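Local coordinates for Low molecular weight protein-tyrosine-phosphatase YfkJ (Bacillus subtilis, PDB 4ETM) that removes phosphate from phosphotyrosine residues of proteins as a low molecular weight tyrosine phosphatase and takes part in resistance to ethanol stress, at residues Q73-R78 and N148-C153; A37-L42 and E161-S166; M105-I110 and I125-D130. One frame throughout, in Å; residues are numbered along the deposited sequence.

Contact 1 (Q73-R78 and N148-C153)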
# COMPACT_ATOMS: atom_id res chain seq x y z
N GLN A 73 -19.97 -15.62 1.44
CA GLN A 73 -20.75 -16.78 1.02
C GLN A 73 -22.19 -16.36 0.75
O GLN A 73 -22.79 -16.79 -0.24
CB GLN A 73 -20.71 -17.89 2.07
CG GLN A 73 -19.35 -18.53 2.24
CD GLN A 73 -19.41 -19.82 3.04
OE1 GLN A 73 -20.42 -20.53 3.01
NE2 GLN A 73 -18.33 -20.14 3.76
N GLU A 74 -22.74 -15.51 1.62
CA GLU A 74 -24.12 -15.07 1.46
C GLU A 74 -24.31 -14.24 0.21
O GLU A 74 -25.28 -14.43 -0.52
CB GLU A 74 -24.59 -14.27 2.68
CG GLU A 74 -24.88 -15.13 3.89
CD GLU A 74 -25.79 -14.42 4.86
OE1 GLU A 74 -25.27 -13.81 5.82
OE2 GLU A 74 -27.02 -14.47 4.66
N ILE A 75 -23.37 -13.33 -0.05
CA ILE A 75 -23.40 -12.53 -1.26
C ILE A 75 -23.40 -13.45 -2.47
O ILE A 75 -24.25 -13.32 -3.34
CB ILE A 75 -22.19 -11.58 -1.36
CG1 ILE A 75 -22.34 -10.41 -0.38
CG2 ILE A 75 -22.00 -11.09 -2.79
CD1 ILE A 75 -23.51 -9.49 -0.70
N LEU A 76 -22.46 -14.38 -2.50
CA LEU A 76 -22.32 -15.29 -3.64
C LEU A 76 -23.57 -16.15 -3.84
O LEU A 76 -24.02 -16.33 -4.97
CB LEU A 76 -21.03 -16.13 -3.54
CG LEU A 76 -19.73 -15.31 -3.63
CD1 LEU A 76 -18.48 -16.19 -3.50
CD2 LEU A 76 -19.68 -14.50 -4.91
N ARG A 77 -24.15 -16.63 -2.75
CA ARG A 77 -25.39 -17.39 -2.85
C ARG A 77 -26.47 -16.54 -3.52
O ARG A 77 -27.20 -17.04 -4.37
CB ARG A 77 -25.88 -17.84 -1.48
CG ARG A 77 -25.08 -18.98 -0.88
CD ARG A 77 -25.74 -19.52 0.38
NE ARG A 77 -24.77 -20.20 1.23
CZ ARG A 77 -24.21 -19.66 2.31
NH1 ARG A 77 -24.54 -18.43 2.69
NH2 ARG A 77 -23.33 -20.35 3.02
N ARG A 78 -26.56 -15.27 -3.12
CA ARG A 78 -27.55 -14.37 -3.70
C ARG A 78 -27.33 -14.23 -5.19
O ARG A 78 -28.28 -14.26 -5.98
CB ARG A 78 -27.49 -12.99 -3.06
CG ARG A 78 -28.18 -11.95 -3.92
CD ARG A 78 -28.21 -10.61 -3.28
NE ARG A 78 -27.05 -9.78 -3.61
CZ ARG A 78 -26.72 -8.71 -2.90
NH1 ARG A 78 -27.44 -8.40 -1.84
NH2 ARG A 78 -25.67 -7.98 -3.23
N ASN A 148 -19.60 -4.20 6.07
CA ASN A 148 -20.45 -3.87 4.93
C ASN A 148 -20.10 -4.71 3.71
O ASN A 148 -19.25 -4.36 2.90
CB ASN A 148 -20.36 -2.38 4.61
CG ASN A 148 -21.44 -1.94 3.65
OD1 ASN A 148 -21.95 -2.75 2.86
ND2 ASN A 148 -21.78 -0.66 3.69
N PHE A 149 -20.80 -5.83 3.59
CA PHE A 149 -20.59 -6.72 2.46
C PHE A 149 -21.33 -6.26 1.21
O PHE A 149 -20.89 -6.56 0.11
CB PHE A 149 -20.96 -8.16 2.85
CG PHE A 149 -19.93 -8.81 3.73
CD1 PHE A 149 -19.91 -8.54 5.09
CD2 PHE A 149 -18.98 -9.68 3.20
CE1 PHE A 149 -18.97 -9.13 5.91
CE2 PHE A 149 -18.03 -10.26 4.01
CZ PHE A 149 -18.02 -9.98 5.38
N GLU A 150 -22.41 -5.51 1.39
CA GLU A 150 -23.19 -5.04 0.25
C GLU A 150 -22.39 -4.08 -0.63
O GLU A 150 -22.40 -4.22 -1.86
CB GLU A 150 -24.48 -4.38 0.71
CG GLU A 150 -25.52 -5.35 1.20
CD GLU A 150 -26.36 -5.94 0.09
OE1 GLU A 150 -27.41 -6.54 0.38
OE2 GLU A 150 -25.98 -5.78 -1.09
N GLU A 151 -21.67 -3.13 -0.04
CA GLU A 151 -20.97 -2.14 -0.85
C GLU A 151 -19.74 -2.78 -1.50
O GLU A 151 -19.33 -2.37 -2.59
CB GLU A 151 -20.57 -0.91 -0.03
CG GLU A 151 -19.44 -1.14 0.94
CD GLU A 151 -19.00 0.14 1.66
OE1 GLU A 151 -18.10 0.04 2.53
OE2 GLU A 151 -19.53 1.23 1.36
N VAL A 152 -19.17 -3.79 -0.84
CA VAL A 152 -18.04 -4.54 -1.38
C VAL A 152 -18.51 -5.32 -2.60
O VAL A 152 -17.84 -5.32 -3.63
CB VAL A 152 -17.42 -5.47 -0.31
CG1 VAL A 152 -16.45 -6.44 -0.95
CG2 VAL A 152 -16.71 -4.65 0.74
N CYS A 153 -19.67 -5.97 -2.51
CA CYS A 153 -20.25 -6.63 -3.68
C CYS A 153 -20.40 -5.68 -4.86
O CYS A 153 -20.00 -6.00 -5.99
CB CYS A 153 -21.62 -7.23 -3.32
SG CYS A 153 -22.46 -8.06 -4.69

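Contact 2 (A37-L42 and E161-S166)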
# COMPACT_ATOMS: atom_id res chain seq x y z
N ALA A 37 -14.55 -15.46 -7.53
CA ALA A 37 -15.79 -16.12 -7.93
C ALA A 37 -16.56 -15.29 -8.94
O ALA A 37 -17.05 -15.81 -9.94
CB ALA A 37 -16.64 -16.41 -6.72
N ILE A 38 -16.69 -13.99 -8.67
CA ILE A 38 -17.44 -13.12 -9.56
C ILE A 38 -16.77 -12.99 -10.92
O ILE A 38 -17.41 -13.11 -11.96
CB ILE A 38 -17.63 -11.71 -8.94
CG1 ILE A 38 -18.66 -11.78 -7.82
CG2 ILE A 38 -18.06 -10.70 -9.99
CD1 ILE A 38 -18.89 -10.45 -7.13
N PHE A 39 -15.46 -12.77 -10.90
CA PHE A 39 -14.71 -12.63 -12.14
C PHE A 39 -14.78 -13.90 -12.97
O PHE A 39 -14.90 -13.84 -14.20
CB PHE A 39 -13.25 -12.28 -11.83
CG PHE A 39 -12.39 -12.20 -13.04
CD1 PHE A 39 -12.28 -11.02 -13.75
CD2 PHE A 39 -11.69 -13.31 -13.47
CE1 PHE A 39 -11.47 -10.95 -14.86
CE2 PHE A 39 -10.89 -13.25 -14.59
CZ PHE A 39 -10.77 -12.07 -15.27
N ARG A 40 -14.68 -15.05 -12.31
CA ARG A 40 -14.78 -16.33 -13.00
C ARG A 40 -16.13 -16.45 -13.70
O ARG A 40 -16.20 -16.90 -14.85
CB ARG A 40 -14.57 -17.49 -12.02
CG ARG A 40 -15.07 -18.83 -12.53
CD ARG A 40 -14.28 -19.99 -11.96
NE ARG A 40 -14.28 -20.02 -10.51
CZ ARG A 40 -13.21 -19.85 -9.74
NH1 ARG A 40 -12.00 -19.67 -10.27
NH2 ARG A 40 -13.34 -19.89 -8.43
N ASP A 41 -17.18 -16.04 -13.00
CA ASP A 41 -18.53 -16.08 -13.55
C ASP A 41 -18.68 -15.18 -14.78
O ASP A 41 -19.28 -15.58 -15.78
CB ASP A 41 -19.55 -15.67 -12.48
CG ASP A 41 -20.98 -15.82 -12.95
OD1 ASP A 41 -21.42 -16.97 -13.13
OD2 ASP A 41 -21.66 -14.78 -13.14
N LEU A 42 -18.14 -13.96 -14.69
CA LEU A 42 -18.16 -13.04 -15.82
C LEU A 42 -17.41 -13.60 -17.03
O LEU A 42 -17.91 -13.53 -18.15
CB LEU A 42 -17.57 -11.68 -15.44
CG LEU A 42 -18.36 -10.86 -14.41
CD1 LEU A 42 -17.75 -9.47 -14.25
CD2 LEU A 42 -19.82 -10.77 -14.83
N GLU A 161 -16.02 -6.35 -13.94
CA GLU A 161 -16.52 -6.06 -15.28
C GLU A 161 -15.51 -5.28 -16.10
O GLU A 161 -15.21 -5.65 -17.24
CB GLU A 161 -17.86 -5.31 -15.20
CG GLU A 161 -19.02 -6.19 -14.79
CD GLU A 161 -20.27 -5.40 -14.46
OE1 GLU A 161 -20.36 -4.22 -14.87
OE2 GLU A 161 -21.17 -5.98 -13.81
N GLN A 162 -15.00 -4.19 -15.53
CA GLN A 162 -14.04 -3.34 -16.23
C GLN A 162 -12.72 -4.07 -16.43
O GLN A 162 -12.10 -3.97 -17.49
CB GLN A 162 -13.78 -2.06 -15.44
CG GLN A 162 -15.01 -1.19 -15.31
CD GLN A 162 -15.55 -0.81 -16.66
OE1 GLN A 162 -14.79 -0.65 -17.61
NE2 GLN A 162 -16.87 -0.67 -16.75
N LEU A 163 -12.28 -4.80 -15.40
CA LEU A 163 -11.05 -5.58 -15.49
C LEU A 163 -11.12 -6.57 -16.64
O LEU A 163 -10.22 -6.60 -17.48
CB LEU A 163 -10.79 -6.35 -14.18
CG LEU A 163 -9.62 -7.34 -14.27
CD1 LEU A 163 -8.30 -6.64 -14.59
CD2 LEU A 163 -9.50 -8.13 -12.97
N LEU A 164 -12.18 -7.36 -16.69
CA LEU A 164 -12.37 -8.32 -17.78
C LEU A 164 -12.35 -7.65 -19.16
O LEU A 164 -11.75 -8.17 -20.10
CB LEU A 164 -13.65 -9.14 -17.59
CG LEU A 164 -13.99 -10.17 -18.67
CD1 LEU A 164 -12.82 -11.11 -18.96
CD2 LEU A 164 -15.22 -10.97 -18.26
N ALA A 165 -12.98 -6.48 -19.28
CA ALA A 165 -12.99 -5.75 -20.55
C ALA A 165 -11.59 -5.28 -20.95
O ALA A 165 -11.23 -5.32 -22.14
CB ALA A 165 -13.95 -4.56 -20.48
N SER A 166 -10.82 -4.85 -19.96
CA SER A 166 -9.45 -4.38 -20.16
C SER A 166 -8.58 -5.54 -20.63
O SER A 166 -7.76 -5.39 -21.54
CB SER A 166 -8.90 -3.78 -18.86
OG SER A 166 -7.53 -3.47 -18.97

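Contact 3 (M105-I110 and I125-D130)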
# COMPACT_ATOMS: atom_id res chain seq x y z
N MET A 105 -6.92 -5.46 -3.72
CA MET A 105 -8.17 -4.78 -3.35
C MET A 105 -7.96 -3.34 -2.89
O MET A 105 -8.85 -2.50 -3.09
CB MET A 105 -8.93 -5.58 -2.28
CG MET A 105 -9.33 -6.96 -2.77
SD MET A 105 -10.52 -6.81 -4.13
CE MET A 105 -9.72 -7.84 -5.37
N ASP A 106 -6.81 -3.07 -2.27
CA ASP A 106 -6.50 -1.72 -1.81
C ASP A 106 -5.01 -1.38 -1.82
O ASP A 106 -4.15 -2.22 -2.17
CB ASP A 106 -7.11 -1.45 -0.43
CG ASP A 106 -6.52 -2.32 0.67
OD1 ASP A 106 -5.32 -2.60 0.66
OD2 ASP A 106 -7.27 -2.69 1.59
N ALA A 107 -4.70 -0.14 -1.46
CA ALA A 107 -3.35 0.38 -1.58
C ALA A 107 -2.43 -0.33 -0.59
O ALA A 107 -1.28 -0.63 -0.92
CB ALA A 107 -3.33 1.89 -1.36
N GLU A 108 -2.93 -0.61 0.60
CA GLU A 108 -2.12 -1.39 1.54
C GLU A 108 -1.68 -2.73 0.96
O GLU A 108 -0.53 -3.14 1.15
CB GLU A 108 -2.82 -1.56 2.90
CG GLU A 108 -2.97 -0.25 3.66
CD GLU A 108 -3.72 -0.41 4.98
OE1 GLU A 108 -4.33 -1.47 5.19
OE2 GLU A 108 -3.70 0.53 5.80
N ASN A 109 -2.60 -3.40 0.28
CA ASN A 109 -2.28 -4.69 -0.34
C ASN A 109 -1.15 -4.54 -1.35
O ASN A 109 -0.23 -5.37 -1.42
CB ASN A 109 -3.50 -5.26 -1.08
CG ASN A 109 -4.68 -5.56 -0.18
OD1 ASN A 109 -5.81 -5.57 -0.65
ND2 ASN A 109 -4.43 -5.84 1.08
N ILE A 110 -1.23 -3.48 -2.15
CA ILE A 110 -0.20 -3.20 -3.15
C ILE A 110 1.15 -3.03 -2.46
O ILE A 110 2.15 -3.61 -2.87
CB ILE A 110 -0.51 -1.92 -3.94
CG1 ILE A 110 -1.82 -2.06 -4.72
CG2 ILE A 110 0.68 -1.52 -4.81
CD1 ILE A 110 -1.67 -2.66 -6.09
N ILE A 125 1.06 -5.40 -11.05
CA ILE A 125 0.29 -5.35 -9.81
C ILE A 125 -0.51 -4.05 -9.77
O ILE A 125 0.07 -2.97 -9.67
CB ILE A 125 1.22 -5.43 -8.58
CG1 ILE A 125 2.09 -6.68 -8.66
CG2 ILE A 125 0.42 -5.40 -7.29
CD1 ILE A 125 3.08 -6.83 -7.54
N LYS A 126 -1.84 -4.15 -9.86
CA LYS A 126 -2.71 -2.98 -9.86
C LYS A 126 -3.90 -3.20 -8.92
O LYS A 126 -4.20 -4.35 -8.55
CB LYS A 126 -3.21 -2.68 -11.27
CG LYS A 126 -2.11 -2.29 -12.26
CD LYS A 126 -2.71 -1.79 -13.57
CE LYS A 126 -1.65 -1.17 -14.48
NZ LYS A 126 -0.60 -2.14 -14.90
N ARG A 127 -4.55 -2.12 -8.49
CA ARG A 127 -5.79 -2.24 -7.71
C ARG A 127 -6.98 -2.55 -8.63
O ARG A 127 -7.02 -2.09 -9.78
CB ARG A 127 -6.09 -0.97 -6.91
CG ARG A 127 -5.18 -0.75 -5.72
CD ARG A 127 -5.55 0.52 -4.96
NE ARG A 127 -5.45 1.71 -5.81
CZ ARG A 127 -5.53 2.94 -5.33
NH1 ARG A 127 -5.72 3.14 -4.04
NH2 ARG A 127 -5.41 3.99 -6.16
N LEU A 128 -7.94 -3.32 -8.12
CA LEU A 128 -9.16 -3.61 -8.88
C LEU A 128 -9.82 -2.34 -9.40
O LEU A 128 -10.17 -2.25 -10.58
CB LEU A 128 -10.16 -4.39 -8.02
CG LEU A 128 -11.46 -4.78 -8.72
CD1 LEU A 128 -11.18 -5.71 -9.90
CD2 LEU A 128 -12.40 -5.40 -7.70
N LEU A 129 -9.99 -1.35 -8.52
CA LEU A 129 -10.70 -0.14 -8.94
C LEU A 129 -9.86 0.83 -9.80
O LEU A 129 -10.38 1.85 -10.26
CB LEU A 129 -11.31 0.59 -7.74
CG LEU A 129 -12.32 -0.26 -6.96
CD1 LEU A 129 -12.84 0.54 -5.77
CD2 LEU A 129 -13.45 -0.70 -7.88
N ASP A 130 -8.59 0.50 -10.04
CA ASP A 130 -7.77 1.21 -11.02
C ASP A 130 -8.38 1.00 -12.42
O ASP A 130 -8.23 1.84 -13.31
CB ASP A 130 -6.29 0.73 -10.99
CG ASP A 130 -5.53 1.15 -9.72
OD1 ASP A 130 -6.04 1.99 -8.95
OD2 ASP A 130 -4.41 0.64 -9.50
O HOH W 1 -9.39 -1.32 -5.62

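Contact 1 (Q73-R78 and N148-C153)
A helix-to-helix contact, apolar on its inner side and closed by a salt bridge at its surface, joins I75 and R78 near the C-terminal end of helix 70-78 to F149, E150 and C153 in the first five residues of helix 149-170. The short axes pass 10.5 Å apart and cross at -54°. I75 points at the other helix. Its CG2 lies anti to the backbone N and meets C153 SG at 3.6 Å, while CD1 lies near C153 CB and the carbonyl O of F149. CG1 meets F149 CB at 4.2 Å; the phenylalanine takes part through its CB and its carbonyl O, not its ring. At the exposed margin R78 reaches across, CG anti to the backbone N (chi1 162°), and its chain bends at chi3. Its guanidinium grips the carboxylate of E150 end-on: NH1 lies 2.9 Å from E150 OE1 and NH2 3.1 Å from E150 OE2. Both oxygens stay close to the guanidinium plane, yet the two flat groups are 35° apart, and OE2 is approached from above the carboxylate plane. I75 CD1 rests against one face of the guanidinium, toward its rim, and C153 SG lies 3.5 Å from R78 NH2 at its edge. The N-terminus of helix 149-170 is capped by N148, whose OD1 accepts from E151 N at 2.9 Å. M34 of helix 31-45 also packs on I75. The ring of F149 meets that of H69, and its side chain lies about 7 Å from those of the catalytic residues R31 and D142. The arrangement is that of two packed helices of an alpha/beta phosphatase fold, apolar within and ion-paired outside, beside its active site.

Contact 2 (A37-L42 and E161-S166)
The helical segments 37-42 and 161-166 cross at -50° with their axes 10.0 Å apart, F39 lying nearest L164 and L42 nearest E161 along the backbones. No hydrogen bond links them; the contact is made by apolar packing. In F39 a chi1 of 176° sets CG anti to the backbone N, and the CE1 corner of the ring meets the second helix. There CE1 touches L163 CD2 at 3.9 Å and L164 CB at the same distance, both oblique to the ring. The side chains of F39 and L163 cross at about a right angle, so the ring corner meets one methyl branch of the leucine instead of lying alongside it. L164 also meets the other contact residue of the first helix, L42. Its CG is anti to the backbone N (chi1 179°), and CD2 lands 3.7 Å from L42 CB and 3.6 Å from the carbonyl carbon of L42, pressing on the main chain of the first helix as well as on its side chain. L42 answers with CD1, which sits 3.6 Å from E161 CG and equally near the backbone N of E161. The glutamate thus lends its aliphatic part to the contact, at the exposed margin, although its CB points away from helix 31-45. Other residues complete the core: C160, one turn before L164, touches both F39 and L42, while I52 of strand 52-58 packs on F39 and L164. The ring of F23, on strand 19-25, meets F39 edge-to-face. Two helices packed on each other and on one face of a parallel sheet form a layer of the alpha/beta fold of low molecular weight tyrosine phosphatases.

Contact 3 (M105-I110 and I125-D130)
The contact belongs to a beta-alpha-beta unit, in which M105, just before helix 107-117, and A107 and I110, in its first turn, meet the returning edge strand 125-127 and the 3-10 turn after it. I110 and R127 carry much of the packing. I110 CD1 touches I125 CG2 and the carbonyl carbon of K126, each at 3.6 Å, and its CG1 meets R127 CG at 3.7 Å; the side chains of I110 and R127 cross at about a right angle. R127 has CG anti to its own carbonyl carbon (chi1 -73°) and passes CD across the D106-A107 peptide, 3.7 Å from A107 N. Beyond CD the chain bends at chi3, and NH1 comes obliquely to A107 CB while forming a salt bridge with D139. D130 holds the same arginine from its own segment: OD1 takes NE at 3.2 Å, and OD2 accepts from the backbone N of R127, approached from well above the carboxylate plane. M105 SD makes a looser contact with L128 CD2, and a water bridges the segments, donating to M105 O at 2.8 Å and accepting from L129 N at 3.0 Å. The helix start is fixed by a capping box: D106 OD1 accepts from N109 N at 2.9 Å, and N109 OD1 in turn accepts from D106 N. The other carboxylate oxygen of D106, OD2, pairs with the catalytic R31, and M105 packs on the nucleophile C25, which places this helix start in the second shell of the active site. A107 and I110 also pack against the second subunit. Such a crossover, its helix starting beside the phosphate-binding end of the sheet, is characteristic of the low molecular weight tyrosine phosphatase fold, a four-stranded parallel sheet of order 2-1-3-4.

Along the chain each contact encloses the next: contact 2 joins the most distant segments, contact 1 lies between its halves, and contact 3, the most local, lies within contact 1. Contacts 1 and 2 share helix 149-170, using its first five residues and a later part, with centres 16 Å apart; they meet where L76 packs on A37 and I38. Contact 3 adjoins contact 2 through L128 and L163, again 16 Å between centres, but does not touch contact 1 (centres 20 Å, nearest atoms about 7 Å apart). Together they tie helices 31-45, 70-78 and 149-170 to each other and strand 125-127 to helix 107-117, around the sheet whose strand 19-25 ends in the nucleophile.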